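Local coordinates for Ets DNA-binding protein pokkuri (Drosophila melanogaster, PDB 1SV0) that represses transcription as an ETS-family DNA-binding protein, opposing Pointed and Ras signalling in photoreceptor development, here represented by its SAM (Pointed) domain, at residues P7-L12 with M71-S76; D17-L22 with L38-G43; L49-F54 with L65-Q70. The protein carries 1 engineered substitution. One frame throughout, in Å; residues are numbered along the deposited sequence.

In the fold
From the N terminus the chain runs through the loop that holds residues 7-12, which contact 1 later joins to the last turns of helix 62-77, closing a loop that takes in nearly the whole domain. Contacts 2 and 3 are nested inside it, one after the other. Contact 2 closes when the loop 38-43 comes back to helix 15-28; contact 3 closes when helix 62-77 packs on the start of helix 51-57. Contacts 1 and 3 share helix 62-77 and meet where Pro10 touches Leu69. Phe21 of helix 15-28 touches Leu72 and Val68, while Phe39 touches Phe54, so that all three contacts are joined by side-chain packing within one SAM domain.

Contact 1 of 3, residues P7-L12 with M71-S76; sequences PSDPRL and MLIIES
Pro10 sets CG and CD of its ring against helix 62-77, CG lying 3.7 Å from CB of Leu72. The two side chains are roughly perpendicular, and the same CG, with CD beside it, also rests near CG1 of Ile73. Arg11 likewise runs across Ile73 at about a right angle. Its guanidinium is approached at the edge, near its plane, by the Ile73 methyl: CG2 is 3.6 Å from NE. A bend at chi3 (-81°) places NE there. Asp9, with CG anti to the backbone N (chi1 -179°), holds the same guanidinium from within the loop: OD1 forms a salt bridge with NH2 of Arg11 at 2.9 Å, and OD2 lies above the centre of one face. Ser76 OG comes within 3.3 Å of Asp9 OD1, but its bond goes back into its own helix, to Ile73 O at 2.6 Å, in the carbonyl plane and on a lone pair. Ser76 CB meets Ser8 O at 3.6 Å. The contact lies at the domain surface, where the loop preceding helix 15-28 is laid against the C-terminal turns of helix 62-77; Cys47 touches Pro10, Arg11 and Ile73, and Trp13 touches Leu72.

Contact 2 of 3, residues D17-L22 with L38-G43; sequences DVLVFL and LFQMNG
Leu22 and Phe39 make the apolar part of the contact, with CD1 of Leu22 3.4 Å from CB of Phe39 and equally near its CG. The two side chains cross at about a right angle, and the methyl approaches the ring obliquely. A second group of contacts sets methyls against backbone. Val18 points at the loop; its CG2, anti to the carbonyl carbon, lies 3.3 Å from Met41 O and 3.5 Å from Gly43 N, while CG1 faces Phe39 O at 3.9 Å. Leu19 CD2 also reaches Phe39 O, at 3.8 Å. The third kind is apolar against amide: Gln40 starts away from the helix, but a bend at chi2 (-57°) turns CD back, and NE2 comes to 3.8 Å from CD2 of Leu19. That NE2 gives its hydrogen bond to Phe36 O, and Asn42, at the N-cap of helix 43-46, uses OD1 to accept from Arg45 N. Leu46 touches both Val18 and Phe39. Helix and loop are thus held by van der Waals packing, Val18 and Leu19 against backbone atoms of 39-43 and Leu22 against the Phe39 side chain, while Gln40 NE2 and Asn42 OD1 find partners in Phe36 and Arg45.

Contact 3 of 3, residues L49-F54 with L65-Q70; sequences LTRADF and LHNVLQ
The His66 ring is enclosed on both faces: Arg51 CA stands 3.8 Å above its centre on one, Gln70 NE2 is offset toward the rim of the other, and Leu49 O and Phe54 CD1 lie at its edge. Arg51 CB adds a CH-pi contact, 12° off the ring normal. A water in the ring plane bonds to His66 NE2 and donates to Leu49 O, linking the ring to the turn. The Phe54 ring carries His66 CA over one face and Leu49 CD1 over the opposite one, both toward the rim; Leu69 CD2 meets CZ at its edge, 3.8 Å away. Arg51 NH1 donates to Asn67 OD1 at 2.8 Å, from above the carbonyl plane. An alanine in place of His66 would probably open a gap between Arg51 and Gln70 and deprive the bridging water of its mate on helix 62-77. Thr50 and Asp53 form a capping box at the start of helix 51-57: Asp53 N donates to Thr50 OG1 at 3.0 Å, and Thr50 N to Asp53 OD2. Asn67 packs on Met56 and Val68 on Leu51 of the Mae chain, so the interface with Mae lies beside this contact of two helices of the SAM-domain bundle.

Contact 1 of 3, residues P7-L12 with M71-S76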
ATOM      1  N   PRO A   7      16.903  13.768   1.784  1.00 46.88           N
ATOM      2  CA  PRO A   7      16.916  14.721   0.670  1.00 47.77           C
ATOM      3  C   PRO A   7      15.702  14.490  -0.226  1.00 49.02           C
ATOM      4  O   PRO A   7      15.191  13.369  -0.315  1.00 47.90           O
ATOM      5  CB  PRO A   7      18.246  14.430  -0.026  1.00 46.69           C
ATOM      6  CG  PRO A   7      18.520  13.024   0.310  1.00 47.94           C
ATOM      7  CD  PRO A   7      18.096  12.909   1.751  1.00 47.38           C
ATOM      8  N   SER A   8      15.240  15.557  -0.873  1.00 48.21           N
ATOM      9  CA  SER A   8      14.067  15.505  -1.739  1.00 49.18           C
ATOM     10  C   SER A   8      14.156  14.490  -2.874  1.00 48.62           C
ATOM     11  O   SER A   8      13.185  13.791  -3.168  1.00 49.21           O
ATOM     12  CB  SER A   8      13.796  16.890  -2.329  1.00 51.13           C
ATOM     13  OG  SER A   8      14.853  17.289  -3.180  1.00 53.29           O
ATOM     14  N   ASP A   9      15.310  14.420  -3.525  1.00 47.64           N
ATOM     15  CA  ASP A   9      15.492  13.488  -4.627  1.00 45.90           C
ATOM     16  C   ASP A   9      16.019  12.156  -4.106  1.00 43.11           C
ATOM     17  O   ASP A   9      17.187  12.047  -3.735  1.00 42.97           O
ATOM     18  CB  ASP A   9      16.457  14.076  -5.661  1.00 47.87           C
ATOM     19  CG  ASP A   9      16.669  13.158  -6.843  1.00 50.74           C
ATOM     20  OD1 ASP A   9      15.667  12.658  -7.393  1.00 51.80           O
ATOM     21  OD2 ASP A   9      17.835  12.938  -7.226  1.00 54.31           O
ATOM     22  N   PRO A  10      15.159  11.124  -4.076  1.00 41.45           N
ATOM     23  CA  PRO A  10      15.522   9.784  -3.596  1.00 40.92           C
ATOM     24  C   PRO A  10      16.793   9.230  -4.242  1.00 41.51           C
ATOM     25  O   PRO A  10      17.540   8.469  -3.623  1.00 40.17           O
ATOM     26  CB  PRO A  10      14.297   8.944  -3.949  1.00 40.38           C
ATOM     27  CG  PRO A  10      13.174   9.935  -3.920  1.00 40.72           C
ATOM     28  CD  PRO A  10      13.777  11.138  -4.589  1.00 41.27           C
ATOM     29  N   ARG A  11      17.030   9.604  -5.493  1.00 42.15           N
ATOM     30  CA  ARG A  11      18.207   9.131  -6.207  1.00 42.86           C
ATOM     31  C   ARG A  11      19.500   9.546  -5.515  1.00 42.25           C
ATOM     32  O   ARG A  11      20.567   9.013  -5.814  1.00 43.43           O
ATOM     33  CB  ARG A  11      18.188   9.649  -7.645  1.00 45.68           C
ATOM     34  CG  ARG A  11      17.153   8.967  -8.523  1.00 47.22           C
ATOM     35  CD  ARG A  11      17.077   9.621  -9.890  1.00 49.08           C
ATOM     36  NE  ARG A  11      16.270  10.837  -9.873  1.00 51.29           N
ATOM     37  CZ  ARG A  11      16.686  12.018 -10.315  1.00 54.08           C
ATOM     38  NH1 ARG A  11      17.912  12.147 -10.809  1.00 55.44           N
ATOM     39  NH2 ARG A  11      15.872  13.067 -10.278  1.00 53.96           N
ATOM     40  N   LEU A  12      19.405  10.488  -4.582  1.00 41.60           N
ATOM     41  CA  LEU A  12      20.582  10.959  -3.860  1.00 40.74           C
ATOM     42  C   LEU A  12      20.676  10.368  -2.451  1.00 39.78           C
ATOM     43  O   LEU A  12      21.589  10.692  -1.696  1.00 39.67           O
ATOM     44  CB  LEU A  12      20.566  12.486  -3.775  1.00 42.35           C
ATOM     45  CG  LEU A  12      20.476  13.230  -5.112  1.00 45.24           C
ATOM     46  CD1 LEU A  12      20.521  14.727  -4.869  1.00 45.93           C
ATOM     47  CD2 LEU A  12      21.620  12.811  -6.022  1.00 46.60           C
ATOM     48  N   MET A  71       6.883   8.174  -7.347  1.00 38.39           N
ATOM     49  CA  MET A  71       6.190   9.444  -7.141  1.00 39.72           C
ATOM     50  C   MET A  71       7.066  10.480  -6.457  1.00 38.72           C
ATOM     51  O   MET A  71       7.007  11.661  -6.797  1.00 36.51           O
ATOM     52  CB  MET A  71       4.911   9.234  -6.337  1.00 42.55           C
ATOM     53  CG  MET A  71       3.820   8.557  -7.138  1.00 49.09           C
ATOM     54  SD  MET A  71       3.627   9.391  -8.727  1.00 56.40           S
ATOM     55  CE  MET A  71       2.566  10.786  -8.252  1.00 55.07           C
ATOM     56  N   LEU A  72       7.878  10.041  -5.497  1.00 36.87           N
ATOM     57  CA  LEU A  72       8.774  10.948  -4.791  1.00 39.53           C
ATOM     58  C   LEU A  72       9.781  11.550  -5.765  1.00 40.40           C
ATOM     59  O   LEU A  72      10.180  12.709  -5.621  1.00 40.41           O
ATOM     60  CB  LEU A  72       9.511  10.207  -3.668  1.00 41.02           C
ATOM     61  CG  LEU A  72       8.791  10.073  -2.313  1.00 43.61           C
ATOM     62  CD1 LEU A  72       7.323   9.764  -2.515  1.00 46.23           C
ATOM     63  CD2 LEU A  72       9.458   8.987  -1.485  1.00 42.55           C
ATOM     64  N   ILE A  73      10.197  10.760  -6.753  1.00 40.86           N
ATOM     65  CA  ILE A  73      11.146  11.242  -7.752  1.00 42.63           C
ATOM     66  C   ILE A  73      10.460  12.295  -8.616  1.00 44.01           C
ATOM     67  O   ILE A  73      10.971  13.401  -8.780  1.00 43.10           O
ATOM     68  CB  ILE A  73      11.653  10.103  -8.647  1.00 41.47           C
ATOM     69  CG1 ILE A  73      12.298   9.016  -7.780  1.00 41.38           C
ATOM     70  CG2 ILE A  73      12.671  10.645  -9.645  1.00 42.84           C
ATOM     71  CD1 ILE A  73      12.753   7.785  -8.549  1.00 40.52           C
ATOM     72  N   ILE A  74       9.298  11.947  -9.162  1.00 47.07           N
ATOM     73  CA  ILE A  74       8.526  12.879  -9.984  1.00 49.93           C
ATOM     74  C   ILE A  74       8.452  14.187  -9.202  1.00 52.36           C
ATOM     75  O   ILE A  74       8.764  15.258  -9.717  1.00 52.15           O
ATOM     76  CB  ILE A  74       7.071  12.388 -10.198  1.00 49.46           C
ATOM     77  CG1 ILE A  74       7.060  10.978 -10.802  1.00 50.81           C
ATOM     78  CG2 ILE A  74       6.322  13.360 -11.082  1.00 47.24           C
ATOM     79  CD1 ILE A  74       7.677  10.875 -12.164  1.00 52.02           C
ATOM     80  N   GLU A  75       8.053  14.065  -7.940  1.00 55.56           N
ATOM     81  CA  GLU A  75       7.903  15.199  -7.037  1.00 58.71           C
ATOM     82  C   GLU A  75       9.154  16.030  -6.819  1.00 59.58           C
ATOM     83  O   GLU A  75       9.074  17.255  -6.763  1.00 60.49           O
ATOM     84  CB  GLU A  75       7.379  14.720  -5.683  1.00 61.03           C
ATOM     85  CG  GLU A  75       6.016  15.271  -5.346  1.00 64.29           C
ATOM     86  CD  GLU A  75       5.065  15.176  -6.521  1.00 67.88           C
ATOM     87  OE1 GLU A  75       4.867  14.053  -7.039  1.00 68.98           O
ATOM     88  OE2 GLU A  75       4.518  16.223  -6.930  1.00 69.10           O
ATOM     89  N   SER A  76      10.305  15.378  -6.685  1.00 60.43           N
ATOM     90  CA  SER A  76      11.549  16.104  -6.463  1.00 62.24           C
ATOM     91  C   SER A  76      11.737  17.159  -7.552  1.00 64.61           C
ATOM     92  O   SER A  76      12.476  18.125  -7.370  1.00 63.52           O
ATOM     93  CB  SER A  76      12.742  15.145  -6.454  1.00 61.05           C
ATOM     94  OG  SER A  76      13.003  14.627  -7.746  1.00 61.27           O
TER

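Contact 2 of 3, residues D17-L22 with L38-G43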
ATOM      1  N   ASP A  17      19.628   6.413   4.434  1.00 33.38           N
ATOM      2  CA  ASP A  17      18.438   7.193   4.071  1.00 32.93           C
ATOM      3  C   ASP A  17      17.413   6.198   3.535  1.00 31.14           C
ATOM      4  O   ASP A  17      16.225   6.286   3.842  1.00 30.76           O
ATOM      5  CB  ASP A  17      18.725   8.215   2.960  1.00 34.74           C
ATOM      6  CG  ASP A  17      19.606   9.370   3.417  1.00 39.51           C
ATOM      7  OD1 ASP A  17      19.473   9.806   4.582  1.00 37.43           O
ATOM      8  OD2 ASP A  17      20.419   9.857   2.595  1.00 40.14           O
ATOM      9  N   VAL A  18      17.892   5.256   2.725  1.00 29.15           N
ATOM     10  CA  VAL A  18      17.036   4.237   2.135  1.00 29.06           C
ATOM     11  C   VAL A  18      16.348   3.412   3.222  1.00 27.26           C
ATOM     12  O   VAL A  18      15.163   3.097   3.111  1.00 27.69           O
ATOM     13  CB  VAL A  18      17.850   3.298   1.193  1.00 28.56           C
ATOM     14  CG1 VAL A  18      17.063   2.032   0.881  1.00 24.68           C
ATOM     15  CG2 VAL A  18      18.169   4.030  -0.108  1.00 29.57           C
ATOM     16  N   LEU A  19      17.073   3.074   4.282  1.00 28.33           N
ATOM     17  CA  LEU A  19      16.475   2.278   5.348  1.00 27.92           C
ATOM     18  C   LEU A  19      15.417   3.069   6.112  1.00 27.18           C
ATOM     19  O   LEU A  19      14.390   2.517   6.495  1.00 26.95           O
ATOM     20  CB  LEU A  19      17.548   1.767   6.312  1.00 30.00           C
ATOM     21  CG  LEU A  19      18.607   0.840   5.697  1.00 34.45           C
ATOM     22  CD1 LEU A  19      19.569   0.382   6.787  1.00 36.41           C
ATOM     23  CD2 LEU A  19      17.947  -0.361   5.041  1.00 33.87           C
ATOM     24  N   VAL A  20      15.686   4.351   6.350  1.00 28.44           N
ATOM     25  CA  VAL A  20      14.745   5.217   7.062  1.00 28.69           C
ATOM     26  C   VAL A  20      13.439   5.255   6.280  1.00 26.75           C
ATOM     27  O   VAL A  20      12.359   5.082   6.844  1.00 26.42           O
ATOM     28  CB  VAL A  20      15.303   6.651   7.203  1.00 28.86           C
ATOM     29  CG1 VAL A  20      14.185   7.629   7.552  1.00 29.72           C
ATOM     30  CG2 VAL A  20      16.380   6.675   8.282  1.00 29.45           C
ATOM     31  N   PHE A  21      13.554   5.465   4.973  1.00 26.68           N
ATOM     32  CA  PHE A  21      12.397   5.507   4.088  1.00 26.23           C
ATOM     33  C   PHE A  21      11.579   4.224   4.197  1.00 26.41           C
ATOM     34  O   PHE A  21      10.359   4.268   4.357  1.00 26.73           O
ATOM     35  CB  PHE A  21      12.835   5.679   2.638  1.00 25.91           C
ATOM     36  CG  PHE A  21      11.730   5.464   1.655  1.00 28.52           C
ATOM     37  CD1 PHE A  21      10.688   6.377   1.559  1.00 29.17           C
ATOM     38  CD2 PHE A  21      11.720   4.341   0.829  1.00 26.84           C
ATOM     39  CE1 PHE A  21       9.642   6.173   0.656  1.00 30.45           C
ATOM     40  CE2 PHE A  21      10.679   4.129  -0.076  1.00 28.39           C
ATOM     41  CZ  PHE A  21       9.642   5.050  -0.165  1.00 28.30           C
ATOM     42  N   LEU A  22      12.247   3.078   4.107  1.00 25.22           N
ATOM     43  CA  LEU A  22      11.536   1.809   4.193  1.00 26.07           C
ATOM     44  C   LEU A  22      10.866   1.602   5.556  1.00 26.38           C
ATOM     45  O   LEU A  22       9.712   1.184   5.613  1.00 25.72           O
ATOM     46  CB  LEU A  22      12.486   0.659   3.867  1.00 27.26           C
ATOM     47  CG  LEU A  22      12.962   0.740   2.412  1.00 28.34           C
ATOM     48  CD1 LEU A  22      14.151  -0.211   2.198  1.00 30.15           C
ATOM     49  CD2 LEU A  22      11.805   0.404   1.476  1.00 28.43           C
ATOM     50  N   LEU A  38      17.534  -7.355   2.168  1.00 36.91           N
ATOM     51  CA  LEU A  38      17.259  -7.243   0.737  1.00 35.78           C
ATOM     52  C   LEU A  38      17.321  -5.801   0.225  1.00 36.55           C
ATOM     53  O   LEU A  38      17.260  -5.565  -0.983  1.00 36.04           O
ATOM     54  CB  LEU A  38      15.876  -7.827   0.421  1.00 35.03           C
ATOM     55  CG  LEU A  38      15.580  -9.239   0.935  1.00 34.48           C
ATOM     56  CD1 LEU A  38      14.141  -9.626   0.615  1.00 33.67           C
ATOM     57  CD2 LEU A  38      16.554 -10.223   0.302  1.00 34.22           C
ATOM     58  N   PHE A  39      17.449  -4.840   1.137  1.00 35.86           N
ATOM     59  CA  PHE A  39      17.499  -3.437   0.743  1.00 37.03           C
ATOM     60  C   PHE A  39      18.754  -2.676   1.172  1.00 38.15           C
ATOM     61  O   PHE A  39      18.690  -1.474   1.452  1.00 37.97           O
ATOM     62  CB  PHE A  39      16.262  -2.694   1.267  1.00 35.57           C
ATOM     63  CG  PHE A  39      14.964  -3.157   0.654  1.00 33.84           C
ATOM     64  CD1 PHE A  39      14.218  -4.168   1.251  1.00 32.55           C
ATOM     65  CD2 PHE A  39      14.503  -2.593  -0.533  1.00 33.04           C
ATOM     66  CE1 PHE A  39      13.019  -4.616   0.674  1.00 32.06           C
ATOM     67  CE2 PHE A  39      13.311  -3.030  -1.119  1.00 35.17           C
ATOM     68  CZ  PHE A  39      12.566  -4.047  -0.509  1.00 32.42           C
ATOM     69  N   GLN A  40      19.892  -3.360   1.230  1.00 38.10           N
ATOM     70  CA  GLN A  40      21.131  -2.695   1.611  1.00 39.78           C
ATOM     71  C   GLN A  40      21.719  -2.067   0.357  1.00 39.83           C
ATOM     72  O   GLN A  40      22.607  -2.636  -0.276  1.00 40.85           O
ATOM     73  CB  GLN A  40      22.118  -3.700   2.210  1.00 41.87           C
ATOM     74  CG  GLN A  40      21.629  -4.340   3.499  1.00 44.00           C
ATOM     75  CD  GLN A  40      21.308  -3.317   4.571  1.00 45.34           C
ATOM     76  OE1 GLN A  40      22.122  -2.441   4.876  1.00 46.87           O
ATOM     77  NE2 GLN A  40      20.123  -3.429   5.159  1.00 46.82           N
ATOM     78  N   MET A  41      21.219  -0.887   0.005  1.00 38.87           N
ATOM     79  CA  MET A  41      21.669  -0.186  -1.189  1.00 38.14           C
ATOM     80  C   MET A  41      21.377   1.307  -1.070  1.00 38.01           C
ATOM     81  O   MET A  41      20.534   1.719  -0.274  1.00 37.67           O
ATOM     82  CB  MET A  41      20.941  -0.747  -2.412  1.00 39.29           C
ATOM     83  CG  MET A  41      19.429  -0.555  -2.344  1.00 40.06           C
ATOM     84  SD  MET A  41      18.515  -1.309  -3.692  1.00 41.61           S
ATOM     85  CE  MET A  41      18.637  -3.017  -3.246  1.00 42.63           C
ATOM     86  N   ASN A  42      22.065   2.120  -1.869  1.00 35.84           N
ATOM     87  CA  ASN A  42      21.842   3.555  -1.835  1.00 35.03           C
ATOM     88  C   ASN A  42      20.608   3.942  -2.654  1.00 33.44           C
ATOM     89  O   ASN A  42      19.991   3.101  -3.312  1.00 29.87           O
ATOM     90  CB  ASN A  42      23.071   4.299  -2.360  1.00 36.68           C
ATOM     91  CG  ASN A  42      23.452   3.880  -3.768  1.00 39.02           C
ATOM     92  OD1 ASN A  42      22.596   3.509  -4.571  1.00 36.95           O
ATOM     93  ND2 ASN A  42      24.745   3.952  -4.079  1.00 41.77           N
ATOM     94  N   GLY A  43      20.255   5.219  -2.610  1.00 33.87           N
ATOM     95  CA  GLY A  43      19.091   5.692  -3.341  1.00 36.22           C
ATOM     96  C   GLY A  43      19.157   5.461  -4.843  1.00 38.37           C
ATOM     97  O   GLY A  43      18.153   5.124  -5.479  1.00 37.02           O
TER

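Contact 3 of 3, residues L49-F54 with L65-Q70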
ATOM      1  N   LEU A  49      15.211  -0.223  -9.139  1.00 42.00           N
ATOM      2  CA  LEU A  49      14.487  -1.482  -8.988  1.00 40.56           C
ATOM      3  C   LEU A  49      13.183  -1.413  -9.766  1.00 39.95           C
ATOM      4  O   LEU A  49      12.457  -0.424  -9.682  1.00 40.00           O
ATOM      5  CB  LEU A  49      14.179  -1.771  -7.515  1.00 38.81           C
ATOM      6  CG  LEU A  49      15.361  -2.099  -6.601  1.00 40.42           C
ATOM      7  CD1 LEU A  49      14.838  -2.468  -5.215  1.00 40.08           C
ATOM      8  CD2 LEU A  49      16.171  -3.250  -7.193  1.00 39.31           C
ATOM      9  N   THR A  50      12.901  -2.463 -10.528  1.00 39.23           N
ATOM     10  CA  THR A  50      11.679  -2.546 -11.314  1.00 39.48           C
ATOM     11  C   THR A  50      10.559  -2.916 -10.365  1.00 39.74           C
ATOM     12  O   THR A  50      10.811  -3.329  -9.232  1.00 39.72           O
ATOM     13  CB  THR A  50      11.766  -3.653 -12.381  1.00 39.25           C
ATOM     14  OG1 THR A  50      11.824  -4.930 -11.736  1.00 37.35           O
ATOM     15  CG2 THR A  50      13.011  -3.472 -13.236  1.00 40.82           C
ATOM     16  N   ARG A  51       9.321  -2.788 -10.822  1.00 40.13           N
ATOM     17  CA  ARG A  51       8.191  -3.126  -9.973  1.00 41.69           C
ATOM     18  C   ARG A  51       8.287  -4.587  -9.546  1.00 41.47           C
ATOM     19  O   ARG A  51       7.963  -4.930  -8.411  1.00 39.91           O
ATOM     20  CB  ARG A  51       6.873  -2.886 -10.709  1.00 43.93           C
ATOM     21  CG  ARG A  51       5.641  -3.033  -9.826  1.00 47.54           C
ATOM     22  CD  ARG A  51       4.371  -2.959 -10.656  1.00 51.89           C
ATOM     23  NE  ARG A  51       4.419  -1.852 -11.608  1.00 55.52           N
ATOM     24  CZ  ARG A  51       4.552  -0.573 -11.268  1.00 57.27           C
ATOM     25  NH1 ARG A  51       4.651  -0.228  -9.990  1.00 59.11           N
ATOM     26  NH2 ARG A  51       4.593   0.362 -12.207  1.00 57.16           N
ATOM     27  N   ALA A  52       8.738  -5.445 -10.458  1.00 41.48           N
ATOM     28  CA  ALA A  52       8.882  -6.868 -10.162  1.00 41.35           C
ATOM     29  C   ALA A  52       9.979  -7.092  -9.124  1.00 41.95           C
ATOM     30  O   ALA A  52       9.879  -7.999  -8.292  1.00 41.97           O
ATOM     31  CB  ALA A  52       9.200  -7.646 -11.441  1.00 43.84           C
ATOM     32  N   ASP A  53      11.028  -6.275  -9.177  1.00 41.16           N
ATOM     33  CA  ASP A  53      12.121  -6.381  -8.212  1.00 40.54           C
ATOM     34  C   ASP A  53      11.560  -6.141  -6.813  1.00 39.60           C
ATOM     35  O   ASP A  53      11.828  -6.901  -5.881  1.00 38.32           O
ATOM     36  CB  ASP A  53      13.210  -5.333  -8.482  1.00 42.27           C
ATOM     37  CG  ASP A  53      14.215  -5.779  -9.522  1.00 45.60           C
ATOM     38  OD1 ASP A  53      14.608  -6.963  -9.493  1.00 47.23           O
ATOM     39  OD2 ASP A  53      14.630  -4.942 -10.354  1.00 44.35           O
ATOM     40  N   PHE A  54      10.795  -5.062  -6.673  1.00 37.89           N
ATOM     41  CA  PHE A  54      10.197  -4.724  -5.391  1.00 37.78           C
ATOM     42  C   PHE A  54       9.264  -5.837  -4.969  1.00 38.65           C
ATOM     43  O   PHE A  54       9.234  -6.222  -3.800  1.00 38.54           O
ATOM     44  CB  PHE A  54       9.402  -3.421  -5.487  1.00 36.22           C
ATOM     45  CG  PHE A  54      10.156  -2.217  -5.015  1.00 34.80           C
ATOM     46  CD1 PHE A  54      10.784  -1.373  -5.925  1.00 34.62           C
ATOM     47  CD2 PHE A  54      10.224  -1.914  -3.656  1.00 34.81           C
ATOM     48  CE1 PHE A  54      11.470  -0.244  -5.493  1.00 33.46           C
ATOM     49  CE2 PHE A  54      10.912  -0.780  -3.208  1.00 33.18           C
ATOM     50  CZ  PHE A  54      11.530   0.055  -4.130  1.00 36.20           C
ATOM     51  N   LEU A  65       5.092   0.235  -2.718  1.00 28.12           N
ATOM     52  CA  LEU A  65       6.360   0.883  -2.366  1.00 28.96           C
ATOM     53  C   LEU A  65       7.037   1.464  -3.596  1.00 28.09           C
ATOM     54  O   LEU A  65       7.532   2.590  -3.574  1.00 29.59           O
ATOM     55  CB  LEU A  65       7.317  -0.114  -1.702  1.00 30.79           C
ATOM     56  CG  LEU A  65       6.888  -0.678  -0.351  1.00 35.85           C
ATOM     57  CD1 LEU A  65       7.934  -1.679   0.129  1.00 37.00           C
ATOM     58  CD2 LEU A  65       6.727   0.469   0.656  1.00 36.30           C
ATOM     59  N   HIS A  66       7.069   0.682  -4.668  1.00 28.20           N
ATOM     60  CA  HIS A  66       7.684   1.128  -5.910  1.00 30.82           C
ATOM     61  C   HIS A  66       7.002   2.397  -6.405  1.00 30.76           C
ATOM     62  O   HIS A  66       7.660   3.387  -6.719  1.00 29.38           O
ATOM     63  CB  HIS A  66       7.583   0.027  -6.971  1.00 30.86           C
ATOM     64  CG  HIS A  66       8.078   0.435  -8.322  1.00 32.80           C
ATOM     65  ND1 HIS A  66       7.245   0.923  -9.304  1.00 33.01           N
ATOM     66  CD2 HIS A  66       9.320   0.408  -8.860  1.00 34.52           C
ATOM     67  CE1 HIS A  66       7.951   1.176 -10.392  1.00 32.97           C
ATOM     68  NE2 HIS A  66       9.213   0.872 -10.150  1.00 34.80           N
ATOM     69  N   ASN A  67       5.677   2.374  -6.462  1.00 32.25           N
ATOM     70  CA  ASN A  67       4.957   3.545  -6.934  1.00 35.20           C
ATOM     71  C   ASN A  67       5.192   4.763  -6.060  1.00 34.31           C
ATOM     72  O   ASN A  67       5.349   5.873  -6.571  1.00 34.97           O
ATOM     73  CB  ASN A  67       3.468   3.237  -7.063  1.00 36.66           C
ATOM     74  CG  ASN A  67       3.190   2.271  -8.192  1.00 41.70           C
ATOM     75  OD1 ASN A  67       3.879   2.297  -9.212  1.00 45.15           O
ATOM     76  ND2 ASN A  67       2.184   1.418  -8.027  1.00 42.23           N
ATOM     77  N   VAL A  68       5.239   4.565  -4.748  1.00 33.34           N
ATOM     78  CA  VAL A  68       5.482   5.692  -3.858  1.00 33.28           C
ATOM     79  C   VAL A  68       6.848   6.291  -4.173  1.00 32.88           C
ATOM     80  O   VAL A  68       6.991   7.511  -4.295  1.00 30.11           O
ATOM     81  CB  VAL A  68       5.464   5.270  -2.381  1.00 32.93           C
ATOM     82  CG1 VAL A  68       5.972   6.413  -1.515  1.00 32.66           C
ATOM     83  CG2 VAL A  68       4.049   4.897  -1.972  1.00 32.68           C
ATOM     84  N   LEU A  69       7.850   5.429  -4.300  1.00 31.38           N
ATOM     85  CA  LEU A  69       9.198   5.891  -4.601  1.00 32.61           C
ATOM     86  C   LEU A  69       9.220   6.653  -5.925  1.00 31.86           C
ATOM     87  O   LEU A  69       9.755   7.756  -5.996  1.00 32.47           O
ATOM     88  CB  LEU A  69      10.162   4.702  -4.655  1.00 32.68           C
ATOM     89  CG  LEU A  69      11.635   4.994  -4.945  1.00 33.91           C
ATOM     90  CD1 LEU A  69      12.159   5.992  -3.921  1.00 32.74           C
ATOM     91  CD2 LEU A  69      12.450   3.681  -4.901  1.00 31.60           C
ATOM     92  N   GLN A  70       8.643   6.066  -6.969  1.00 33.19           N
ATOM     93  CA  GLN A  70       8.599   6.718  -8.280  1.00 36.65           C
ATOM     94  C   GLN A  70       7.947   8.099  -8.139  1.00 38.10           C
ATOM     95  O   GLN A  70       8.398   9.080  -8.735  1.00 36.69           O
ATOM     96  CB  GLN A  70       7.788   5.876  -9.269  1.00 38.41           C
ATOM     97  CG  GLN A  70       8.557   4.867 -10.138  1.00 42.16           C
ATOM     98  CD  GLN A  70       9.989   4.597  -9.699  1.00 42.65           C
ATOM     99  OE1 GLN A  70      10.928   5.209 -10.206  1.00 42.71           O
ATOM    100  NE2 GLN A  70      10.159   3.673  -8.756  1.00 42.83           N
TER
HETATM  101  O   HOH W   1      11.540   0.831 -12.037  1.00 52.76           O